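Local atomic coordinates of 3-dehydroshikimate dehydratase (Pseudomonas putida, PDB entry 5HMQ), a protein that catalyses the divalent-metal-dependent dehydration of 3-dehydroshikimate to protocatechuate, a common intermediate in the breakdown of quinate and shikimate. Residues E268-R273 and G284-P289; K331-L336 and T426-D431; D530-V535 and Y573-D578. All blocks are in the same frame, centred on the assembly; numbering follows the deposited sequence.

Interaction 1: residues E268-R273 and G284-P289; sequences EQTRLR and GVLFSP
Arg271 illustrates how a long side chain on a helix can line the path of a chain segment that doubles back past it. The residue lies on helix 252-276, and its CB already meets the returning loop 284-289: Leu286 CD1 is 3.6 Å from Arg271 CB and equally near Arg271 CA. CG stands anti to the backbone N (chi1 174°) and CD continues the extended line, but the chain then bends at chi3 (57°) and carries the guanidinium alongside the loop. There NE comes 3.6 Å from Ser288 CB, with Phe287 O at the edge of the guanidinium and near its plane. Phe287 O is 3.8 Å from Arg271 NE, too long for a hydrogen bond, and NE is buried with no polar partner in the model. At the tip, NH2 lies against Ser288 CA and CB, whereas NH1 turns back to a salt bridge with Glu275 on its own helix.

One turn earlier, Glu268 runs out extended and crosses Pro289 obliquely, its OE2 3.2 Å from Pro289 CG. The same oxygen that touches the proline ring also pairs in a salt bridge with Arg380 of helix 374-383. Glu268 CA makes a CA-H...O contact with Phe287 O at 3.5 Å, and no conventional hydrogen bond joins the two segments.

Leu286 CD1 thus packs on the helix backbone near Thr270, and both residues reach Leu230 of helix 222-231. Phe287 and Pro289 touch Ala383, and Phe287 meets Phe384 edge-to-face. The loop leading from helix 252-276 to strand 295-304 is therefore laid between the closing helices of the TIM-barrel domain and helix 374-383 of the dioxygenase-like part.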
loop_
_atom_site.group_PDB
_atom_site.type_symbol
_atom_site.label_atom_id
_atom_site.label_comp_id
_atom_site.label_asym_id
_atom_site.label_seq_id
_atom_site.Cartn_x
_atom_site.Cartn_y
_atom_site.Cartn_z
ATOM N N GLU C 268 -15.372 22.530 -8.599
ATOM C CA GLU C 268 -16.688 22.402 -9.212
ATOM C C GLU C 268 -17.779 22.342 -8.148
ATOM O O GLU C 268 -18.797 23.039 -8.240
ATOM C CB GLU C 268 -16.732 21.160 -10.102
ATOM C CG GLU C 268 -18.147 20.773 -10.492
ATOM C CD GLU C 268 -18.194 19.424 -11.196
ATOM O OE1 GLU C 268 -17.841 18.416 -10.561
ATOM O OE2 GLU C 268 -18.558 19.381 -12.378
ATOM N N GLN C 269 -17.576 21.511 -7.124
ATOM C CA GLN C 269 -18.558 21.411 -6.051
ATOM C C GLN C 269 -18.674 22.716 -5.288
ATOM O O GLN C 269 -19.765 23.069 -4.825
ATOM C CB GLN C 269 -18.196 20.275 -5.089
ATOM C CG GLN C 269 -18.209 18.907 -5.724
ATOM C CD GLN C 269 -19.549 18.589 -6.350
ATOM O OE1 GLN C 269 -19.654 18.404 -7.563
ATOM N NE2 GLN C 269 -20.586 18.530 -5.526
ATOM N N THR C 270 -17.573 23.450 -5.151
ATOM C CA THR C 270 -17.681 24.746 -4.503
ATOM C C THR C 270 -18.444 25.719 -5.392
ATOM O O THR C 270 -19.363 26.395 -4.917
ATOM C CB THR C 270 -16.290 25.283 -4.160
ATOM O OG1 THR C 270 -15.621 24.361 -3.289
ATOM C CG2 THR C 270 -16.391 26.628 -3.469
ATOM N N ARG C 271 -18.181 25.694 -6.705
ATOM C CA ARG C 271 -18.903 26.577 -7.617
ATOM C C ARG C 271 -20.401 26.320 -7.549
ATOM O O ARG C 271 -21.198 27.257 -7.429
ATOM C CB ARG C 271 -18.406 26.399 -9.053
ATOM C CG ARG C 271 -19.230 27.197 -10.065
ATOM C CD ARG C 271 -18.695 27.090 -11.485
ATOM N NE ARG C 271 -18.624 25.705 -11.943
ATOM C CZ ARG C 271 -19.681 24.985 -12.310
ATOM N NH1 ARG C 271 -20.897 25.513 -12.272
ATOM N NH2 ARG C 271 -19.523 23.733 -12.714
ATOM N N LEU C 272 -20.800 25.047 -7.581
ATOM C CA LEU C 272 -22.220 24.718 -7.499
ATOM C C LEU C 272 -22.815 25.190 -6.182
ATOM O O LEU C 272 -23.976 25.615 -6.132
ATOM C CB LEU C 272 -22.422 23.214 -7.670
ATOM C CG LEU C 272 -22.060 22.632 -9.037
ATOM C CD1 LEU C 272 -21.964 21.115 -8.974
ATOM C CD2 LEU C 272 -23.072 23.069 -10.087
ATOM N N ARG C 273 -22.036 25.118 -5.100
ATOM C CA ARG C 273 -22.530 25.582 -3.810
ATOM C C ARG C 273 -22.811 27.081 -3.839
ATOM O O ARG C 273 -23.838 27.530 -3.317
ATOM C CB ARG C 273 -21.532 25.235 -2.706
ATOM C CG ARG C 273 -21.954 25.694 -1.324
ATOM C CD ARG C 273 -23.054 24.798 -0.781
ATOM N NE ARG C 273 -22.657 23.393 -0.760
ATOM C CZ ARG C 273 -22.117 22.784 0.290
ATOM N NH1 ARG C 273 -21.911 23.456 1.414
ATOM N NH2 ARG C 273 -21.785 21.502 0.219
ATOM N N GLY C 284 -14.427 31.546 -14.942
ATOM C CA GLY C 284 -13.018 31.352 -15.206
ATOM C C GLY C 284 -12.148 31.110 -13.992
ATOM O O GLY C 284 -10.935 30.921 -14.151
ATOM N N VAL C 285 -12.717 31.106 -12.787
ATOM C CA VAL C 285 -11.937 30.849 -11.580
ATOM C C VAL C 285 -12.000 29.370 -11.227
ATOM O O VAL C 285 -10.967 28.701 -11.117
ATOM C CB VAL C 285 -12.423 31.707 -10.398
ATOM C CG1 VAL C 285 -11.666 31.335 -9.132
ATOM C CG2 VAL C 285 -12.255 33.185 -10.706
ATOM N N LEU C 286 -13.210 28.849 -11.050
ATOM C CA LEU C 286 -13.412 27.487 -10.572
ATOM C C LEU C 286 -13.623 26.536 -11.744
ATOM O O LEU C 286 -14.394 26.834 -12.662
ATOM C CB LEU C 286 -14.605 27.433 -9.616
ATOM C CG LEU C 286 -14.452 28.330 -8.383
ATOM C CD1 LEU C 286 -15.701 28.292 -7.520
ATOM C CD2 LEU C 286 -13.224 27.943 -7.572
ATOM N N PHE C 287 -12.917 25.403 -11.708
ATOM C CA PHE C 287 -13.067 24.346 -12.703
ATOM C C PHE C 287 -14.540 24.054 -12.964
ATOM O O PHE C 287 -15.322 23.854 -12.031
ATOM C CB PHE C 287 -12.348 23.084 -12.213
ATOM C CG PHE C 287 -12.108 22.049 -13.281
ATOM C CD1 PHE C 287 -11.340 22.344 -14.396
ATOM C CD2 PHE C 287 -12.626 20.768 -13.152
ATOM C CE1 PHE C 287 -11.107 21.388 -15.371
ATOM C CE2 PHE C 287 -12.398 19.808 -14.124
ATOM C CZ PHE C 287 -11.637 20.120 -15.236
ATOM N N SER C 288 -14.921 24.059 -14.240
ATOM C CA SER C 288 -16.311 23.874 -14.658
ATOM C C SER C 288 -16.352 22.839 -15.773
ATOM O O SER C 288 -16.506 23.182 -16.953
ATOM C CB SER C 288 -16.945 25.198 -15.090
ATOM O OG SER C 288 -16.173 25.841 -16.087
ATOM N N PRO C 289 -16.211 21.561 -15.438
ATOM C CA PRO C 289 -16.223 20.514 -16.461
ATOM C C PRO C 289 -17.645 20.200 -16.888
ATOM O O PRO C 289 -18.604 20.684 -16.269
ATOM C CB PRO C 289 -15.574 19.325 -15.740
ATOM C CG PRO C 289 -15.995 19.506 -14.324
ATOM C CD PRO C 289 -16.054 21.001 -14.083
#

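Interaction 2: residues K331-L336 and T426-D431; sequences KEVQLL and TDFSLD
Apolar packing accounts for the whole of this contact, an example of two strands of one sheet meeting through side chains alone. The segments 331-336 and 426-431 exchange no hydrogen bond: the axes of the short strands 333-336 and 428-430 approach to 8.6 Å, their directions 41° apart, with strand 323-328 between them in the sheet order.

The aromatic contribution comes from Phe428. Its CG is anti to the carbonyl carbon (chi1 -65°), which sends the ring across toward strand 333-338, where its CE2 corner is gripped by two residues. Val333 crosses the phenyl group at about a right angle and places CG1 3.5 Å from Phe428 CE2, with CZ almost as near. Leu335 CB closes on the same corner, 3.8 Å from Phe428 CE2. Two residues apart on a strand, Val333 and Leu335 share the side facing Phe428, while the CB of Gln334 between them points away. His328 adds an edge-to-face partner for Phe428.

The purely aliphatic contribution is a meeting of two methyls: Leu335 CD2 and Leu430 CD2 lie 3.6 Å apart, the leucines crossing obliquely, with Tyr424 touching both.

Main-chain hydrogen bonds instead join Leu335 to strand 323-328 and Gln334 to strand 341-346. The result is a hydrophobic layer on one face of the mixed sheet in the first vicinal-oxygen-chelate (VOC) module of the HPPD-like domain, where the weakly bonded strand 428-430 forms an edge.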
loop_
_atom_site.group_PDB
_atom_site.type_symbol
_atom_site.label_atom_id
_atom_site.label_comp_id
_atom_site.label_asym_id
_atom_site.label_seq_id
_atom_site.Cartn_x
_atom_site.Cartn_y
_atom_site.Cartn_z
ATOM N N LYS C 331 -15.315 -14.279 -32.624
ATOM C CA LYS C 331 -14.508 -14.478 -31.429
ATOM C C LYS C 331 -15.147 -15.502 -30.495
ATOM O O LYS C 331 -16.325 -15.850 -30.620
ATOM C CB LYS C 331 -14.303 -13.153 -30.692
ATOM C CG LYS C 331 -13.688 -12.062 -31.551
ATOM C CD LYS C 331 -13.695 -10.726 -30.834
ATOM C CE LYS C 331 -12.941 -9.675 -31.627
ATOM N NZ LYS C 331 -12.987 -8.346 -30.956
ATOM N N GLU C 332 -14.341 -15.986 -29.547
ATOM C CA GLU C 332 -14.805 -16.927 -28.527
ATOM C C GLU C 332 -15.449 -16.141 -27.383
ATOM O O GLU C 332 -14.938 -16.052 -26.264
ATOM C CB GLU C 332 -13.657 -17.802 -28.047
ATOM C CG GLU C 332 -13.179 -18.788 -29.099
ATOM C CD GLU C 332 -14.278 -19.741 -29.530
ATOM O OE1 GLU C 332 -14.786 -20.493 -28.671
ATOM O OE2 GLU C 332 -14.643 -19.729 -30.727
ATOM N N VAL C 333 -16.616 -15.580 -27.687
ATOM C CA VAL C 333 -17.336 -14.684 -26.790
ATOM C C VAL C 333 -18.780 -15.150 -26.699
ATOM O O VAL C 333 -19.462 -15.262 -27.723
ATOM C CB VAL C 333 -17.271 -13.225 -27.271
ATOM C CG1 VAL C 333 -18.246 -12.364 -26.500
ATOM C CG2 VAL C 333 -15.857 -12.677 -27.119
ATOM N N GLN C 334 -19.245 -15.415 -25.484
ATOM C CA GLN C 334 -20.604 -15.870 -25.242
ATOM C C GLN C 334 -21.406 -14.789 -24.535
ATOM O O GLN C 334 -20.904 -14.120 -23.626
ATOM C CB GLN C 334 -20.615 -17.150 -24.406
ATOM C CG GLN C 334 -20.168 -18.385 -25.165
ATOM C CD GLN C 334 -21.192 -18.828 -26.194
ATOM O OE1 GLN C 334 -22.358 -18.440 -26.134
ATOM N NE2 GLN C 334 -20.760 -19.655 -27.139
ATOM N N LEU C 335 -22.649 -14.621 -24.968
ATOM C CA LEU C 335 -23.572 -13.666 -24.374
ATOM C C LEU C 335 -24.674 -14.426 -23.650
ATOM O O LEU C 335 -25.290 -15.332 -24.225
ATOM C CB LEU C 335 -24.168 -12.748 -25.442
ATOM C CG LEU C 335 -25.255 -11.780 -24.972
ATOM C CD1 LEU C 335 -24.688 -10.807 -23.951
ATOM C CD2 LEU C 335 -25.856 -11.031 -26.147
ATOM N N LEU C 336 -24.917 -14.061 -22.394
ATOM C CA LEU C 336 -26.015 -14.624 -21.622
ATOM C C LEU C 336 -26.915 -13.496 -21.141
ATOM O O LEU C 336 -26.455 -12.384 -20.866
ATOM C CB LEU C 336 -25.539 -15.458 -20.419
ATOM C CG LEU C 336 -24.942 -16.836 -20.713
ATOM C CD1 LEU C 336 -23.489 -16.751 -21.158
ATOM C CD2 LEU C 336 -25.139 -17.805 -19.550
ATOM N N THR C 426 -25.335 -6.692 -33.767
ATOM C CA THR C 426 -24.290 -6.413 -34.742
ATOM C C THR C 426 -23.110 -7.373 -34.635
ATOM O O THR C 426 -22.603 -7.835 -35.664
ATOM C CB THR C 426 -23.801 -4.967 -34.591
ATOM O OG1 THR C 426 -23.592 -4.671 -33.202
ATOM C CG2 THR C 426 -24.819 -3.994 -35.168
ATOM N N ASP C 427 -22.645 -7.674 -33.419
ATOM C CA ASP C 427 -21.447 -8.494 -33.272
ATOM C C ASP C 427 -21.737 -9.939 -32.902
ATOM O O ASP C 427 -20.833 -10.776 -32.998
ATOM C CB ASP C 427 -20.519 -7.907 -32.208
ATOM C CG ASP C 427 -20.476 -6.388 -32.254
ATOM O OD1 ASP C 427 -20.516 -5.770 -31.171
ATOM O OD2 ASP C 427 -20.318 -5.811 -33.351
ATOM N N PHE C 428 -22.962 -10.257 -32.504
ATOM C CA PHE C 428 -23.329 -11.601 -32.089
ATOM C C PHE C 428 -24.327 -12.210 -33.064
ATOM O O PHE C 428 -24.966 -11.513 -33.858
ATOM C CB PHE C 428 -23.928 -11.596 -30.676
ATOM C CG PHE C 428 -22.958 -11.189 -29.600
ATOM C CD1 PHE C 428 -22.697 -9.852 -29.351
ATOM C CD2 PHE C 428 -22.317 -12.146 -28.831
ATOM C CE1 PHE C 428 -21.808 -9.477 -28.359
ATOM C CE2 PHE C 428 -21.431 -11.778 -27.840
ATOM C CZ PHE C 428 -21.175 -10.441 -27.604
ATOM N N SER C 429 -24.479 -13.523 -32.964
ATOM C CA SER C 429 -25.433 -14.279 -33.766
ATOM C C SER C 429 -26.441 -14.800 -32.750
ATOM O O SER C 429 -26.320 -15.911 -32.229
ATOM C CB SER C 429 -24.767 -15.404 -34.554
ATOM O OG SER C 429 -24.242 -14.924 -35.779
ATOM N N LEU C 430 -27.434 -13.963 -32.474
ATOM C CA LEU C 430 -28.349 -14.184 -31.369
ATOM C C LEU C 430 -29.338 -15.292 -31.706
ATOM O O LEU C 430 -29.909 -15.320 -32.799
ATOM C CB LEU C 430 -29.080 -12.878 -31.045
ATOM C CG LEU C 430 -28.222 -11.765 -30.427
ATOM C CD1 LEU C 430 -28.994 -10.468 -30.348
ATOM C CD2 LEU C 430 -27.756 -12.151 -29.042
ATOM N N ASP C 431 -29.535 -16.205 -30.760
ATOM C CA ASP C 431 -30.518 -17.275 -30.890
ATOM C C ASP C 431 -31.854 -16.725 -30.409
ATOM O O ASP C 431 -32.097 -16.597 -29.204
ATOM C CB ASP C 431 -30.078 -18.500 -30.091
ATOM C CG ASP C 431 -31.024 -19.688 -30.243
ATOM O OD1 ASP C 431 -32.135 -19.528 -30.790
ATOM O OD2 ASP C 431 -30.634 -20.800 -29.827
#

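Interaction 3: residues D530-V535 and Y573-D578; sequences DIFREV and YNVLYD
Packing is tightest around Tyr573, where a T-shaped aromatic pair and a valine methyl converge, a clear case of one ring turning its edge to the face of another. Phe532, on the first turn of helix 531-541, supplies the edge; the planes stand at 85° and the centroids of the Phe532 and Tyr573 rings are 4.9 Å apart. The touching atom is Phe532 CD1, 3.5 Å from Tyr573 CG and above the phenol ring, offset toward its rim. Tyr573 follows helix 564-572, and its CG lies beside the backbone N (chi1 -72°), which brings the ring against helix 531-541. Val535 CG1 comes to the edge of that same ring, in its plane, and also presses on the main chain, 3.3 Å from Tyr573 O.

The packing loosens around Val575. Ile531 and Val575 reach toward each other tip to tip, CG1 of the isoleucine 4.1 Å from CG1 of the valine. Val535 CG2 stays 4.2 Å from Val575 CG2. Although slacker, this is the buried part: Ile531 also packs on Phe587 and Val535 on Val589, both of strand 585-590, and Val575 on Leu570. The side chain of Ile531 is about 8 Å from that of the magnesium ligand Glu601. The close aromatic pair sits nearer the solvent, Phe532 and Tyr573 being partly exposed residues.

At the head of the helix, Asp530 is the N-cap, its OD1 accepting a bond of 3.1 Å from Arg533 N, from above the carboxylate plane, and a weak one from Phe532 N. These capping bonds stay within segment 530-535. With no polar bond across, the helix and the turn leading into strand 576-579 are joined by dispersion and aromatic contact, so the contact depends on shape fit and apolar burial.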
loop_
_atom_site.group_PDB
_atom_site.type_symbol
_atom_site.label_atom_id
_atom_site.label_comp_id
_atom_site.label_asym_id
_atom_site.label_seq_id
_atom_site.Cartn_x
_atom_site.Cartn_y
_atom_site.Cartn_z
ATOM N N ASP C 530 -40.237 -12.219 -6.630
ATOM C CA ASP C 530 -40.647 -13.248 -5.679
ATOM C C ASP C 530 -39.405 -14.007 -5.234
ATOM O O ASP C 530 -38.862 -14.815 -5.996
ATOM C CB ASP C 530 -41.672 -14.196 -6.311
ATOM C CG ASP C 530 -42.285 -15.167 -5.308
ATOM O OD1 ASP C 530 -41.655 -15.460 -4.268
ATOM O OD2 ASP C 530 -43.400 -15.660 -5.578
ATOM N N ILE C 531 -38.965 -13.756 -4.000
ATOM C CA ILE C 531 -37.742 -14.384 -3.507
ATOM C C ILE C 531 -37.920 -15.895 -3.400
ATOM O O ILE C 531 -37.001 -16.665 -3.702
ATOM C CB ILE C 531 -37.318 -13.757 -2.162
ATOM C CG1 ILE C 531 -35.952 -14.289 -1.722
ATOM C CG2 ILE C 531 -38.371 -13.991 -1.082
ATOM C CD1 ILE C 531 -34.801 -13.821 -2.590
ATOM N N PHE C 532 -39.111 -16.345 -2.987
ATOM C CA PHE C 532 -39.330 -17.774 -2.793
ATOM C C PHE C 532 -39.352 -18.523 -4.117
ATOM O O PHE C 532 -38.828 -19.639 -4.213
ATOM C CB PHE C 532 -40.629 -18.010 -2.027
ATOM C CG PHE C 532 -40.569 -17.576 -0.598
ATOM C CD1 PHE C 532 -39.949 -18.370 0.352
ATOM C CD2 PHE C 532 -41.139 -16.381 -0.199
ATOM C CE1 PHE C 532 -39.893 -17.978 1.670
ATOM C CE2 PHE C 532 -41.087 -15.985 1.121
ATOM C CZ PHE C 532 -40.466 -16.787 2.054
ATOM N N ARG C 533 -39.961 -17.933 -5.147
ATOM C CA ARG C 533 -39.993 -18.594 -6.448
ATOM C C ARG C 533 -38.595 -18.702 -7.044
ATOM O O ARG C 533 -38.263 -19.703 -7.690
ATOM C CB ARG C 533 -40.927 -17.843 -7.397
ATOM C CG ARG C 533 -41.295 -18.639 -8.637
ATOM C CD ARG C 533 -42.031 -17.793 -9.660
ATOM N NE ARG C 533 -42.428 -18.589 -10.817
ATOM C CZ ARG C 533 -42.952 -18.085 -11.930
ATOM N NH1 ARG C 533 -43.134 -16.778 -12.048
ATOM N NH2 ARG C 533 -43.283 -18.889 -12.930
ATOM N N GLU C 534 -37.757 -17.686 -6.832
ATOM C CA GLU C 534 -36.415 -17.714 -7.401
ATOM C C GLU C 534 -35.508 -18.674 -6.643
ATOM O O GLU C 534 -34.711 -19.393 -7.259
ATOM C CB GLU C 534 -35.820 -16.308 -7.416
ATOM C CG GLU C 534 -36.575 -15.336 -8.307
ATOM C CD GLU C 534 -36.797 -15.865 -9.708
ATOM O OE1 GLU C 534 -35.859 -16.450 -10.287
ATOM O OE2 GLU C 534 -37.917 -15.689 -10.232
ATOM N N VAL C 535 -35.599 -18.685 -5.310
ATOM C CA VAL C 535 -34.809 -19.624 -4.516
ATOM C C VAL C 535 -35.151 -21.061 -4.890
ATOM O O VAL C 535 -34.262 -21.901 -5.064
ATOM C CB VAL C 535 -35.016 -19.366 -3.012
ATOM C CG1 VAL C 535 -34.486 -20.533 -2.193
ATOM C CG2 VAL C 535 -34.328 -18.075 -2.598
ATOM N N TYR C 573 -36.423 -22.106 2.991
ATOM C CA TYR C 573 -35.834 -21.569 1.773
ATOM C C TYR C 573 -34.515 -20.851 2.024
ATOM O O TYR C 573 -33.979 -20.228 1.101
ATOM C CB TYR C 573 -36.813 -20.607 1.089
ATOM C CG TYR C 573 -38.016 -21.251 0.427
ATOM C CD1 TYR C 573 -39.115 -21.655 1.174
ATOM C CD2 TYR C 573 -38.061 -21.429 -0.951
ATOM C CE1 TYR C 573 -40.216 -22.233 0.576
ATOM C CE2 TYR C 573 -39.161 -22.007 -1.560
ATOM C CZ TYR C 573 -40.236 -22.407 -0.789
ATOM O OH TYR C 573 -41.335 -22.983 -1.384
ATOM N N ASN C 574 -33.982 -20.931 3.245
ATOM C CA ASN C 574 -32.693 -20.331 3.596
ATOM C C ASN C 574 -32.631 -18.863 3.180
ATOM O O ASN C 574 -31.605 -18.372 2.703
ATOM C CB ASN C 574 -31.536 -21.124 2.986
ATOM C CG ASN C 574 -31.402 -22.513 3.583
ATOM O OD1 ASN C 574 -31.128 -22.667 4.772
ATOM N ND2 ASN C 574 -31.594 -23.532 2.754
ATOM N N VAL C 575 -33.740 -18.154 3.365
ATOM C CA VAL C 575 -33.823 -16.742 3.013
ATOM C C VAL C 575 -33.411 -15.906 4.216
ATOM O O VAL C 575 -33.844 -16.166 5.346
ATOM C CB VAL C 575 -35.241 -16.375 2.543
ATOM C CG1 VAL C 575 -35.338 -14.884 2.251
ATOM C CG2 VAL C 575 -35.613 -17.180 1.310
ATOM N N LEU C 576 -32.579 -14.898 3.972
ATOM C CA LEU C 576 -32.154 -13.942 4.984
ATOM C C LEU C 576 -33.044 -12.706 4.927
ATOM O O LEU C 576 -33.609 -12.374 3.882
ATOM C CB LEU C 576 -30.687 -13.564 4.774
ATOM C CG LEU C 576 -29.722 -14.744 4.903
ATOM C CD1 LEU C 576 -28.397 -14.435 4.243
ATOM C CD2 LEU C 576 -29.505 -15.093 6.362
ATOM N N TYR C 577 -33.163 -12.022 6.063
ATOM C CA TYR C 577 -34.202 -11.020 6.241
ATOM C C TYR C 577 -33.643 -9.771 6.907
ATOM O O TYR C 577 -32.721 -9.837 7.723
ATOM C CB TYR C 577 -35.364 -11.585 7.072
ATOM C CG TYR C 577 -36.462 -10.593 7.377
ATOM C CD1 TYR C 577 -37.421 -10.275 6.426
ATOM C CD2 TYR C 577 -36.547 -9.986 8.623
ATOM C CE1 TYR C 577 -38.430 -9.370 6.705
ATOM C CE2 TYR C 577 -37.551 -9.082 8.912
ATOM C CZ TYR C 577 -38.489 -8.778 7.949
ATOM O OH TYR C 577 -39.490 -7.877 8.235
ATOM N N ASP C 578 -34.216 -8.627 6.536
ATOM C CA ASP C 578 -33.945 -7.351 7.181
ATOM C C ASP C 578 -35.165 -6.456 7.020
ATOM O O ASP C 578 -35.928 -6.593 6.059
ATOM C CB ASP C 578 -32.703 -6.667 6.598
ATOM C CG ASP C 578 -32.241 -5.487 7.434
ATOM O OD1 ASP C 578 -32.299 -5.577 8.679
ATOM O OD2 ASP C 578 -31.831 -4.465 6.846
#

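How the interactions relate
Along the chain the three contacts follow one another in series, each closing before the next opens, and none touches another. Interaction 1 belongs to the end of the TIM-barrel domain and the loop leaving it; its centre lies about 44 Å from that of interaction 2 and about 47 Å from that of interaction 3. Interactions 2 and 3 are closer, about 32 Å between centres and about 14 Å at the nearest atoms. Interaction 2 lies within the sheet of the first VOC module; interaction 3 packs a helix on the approach to the edge strand 576-579 of the second. The series thus samples the two-domain fusion: the junction after the dehydratase barrel, then each module, the second with its own magnesium site.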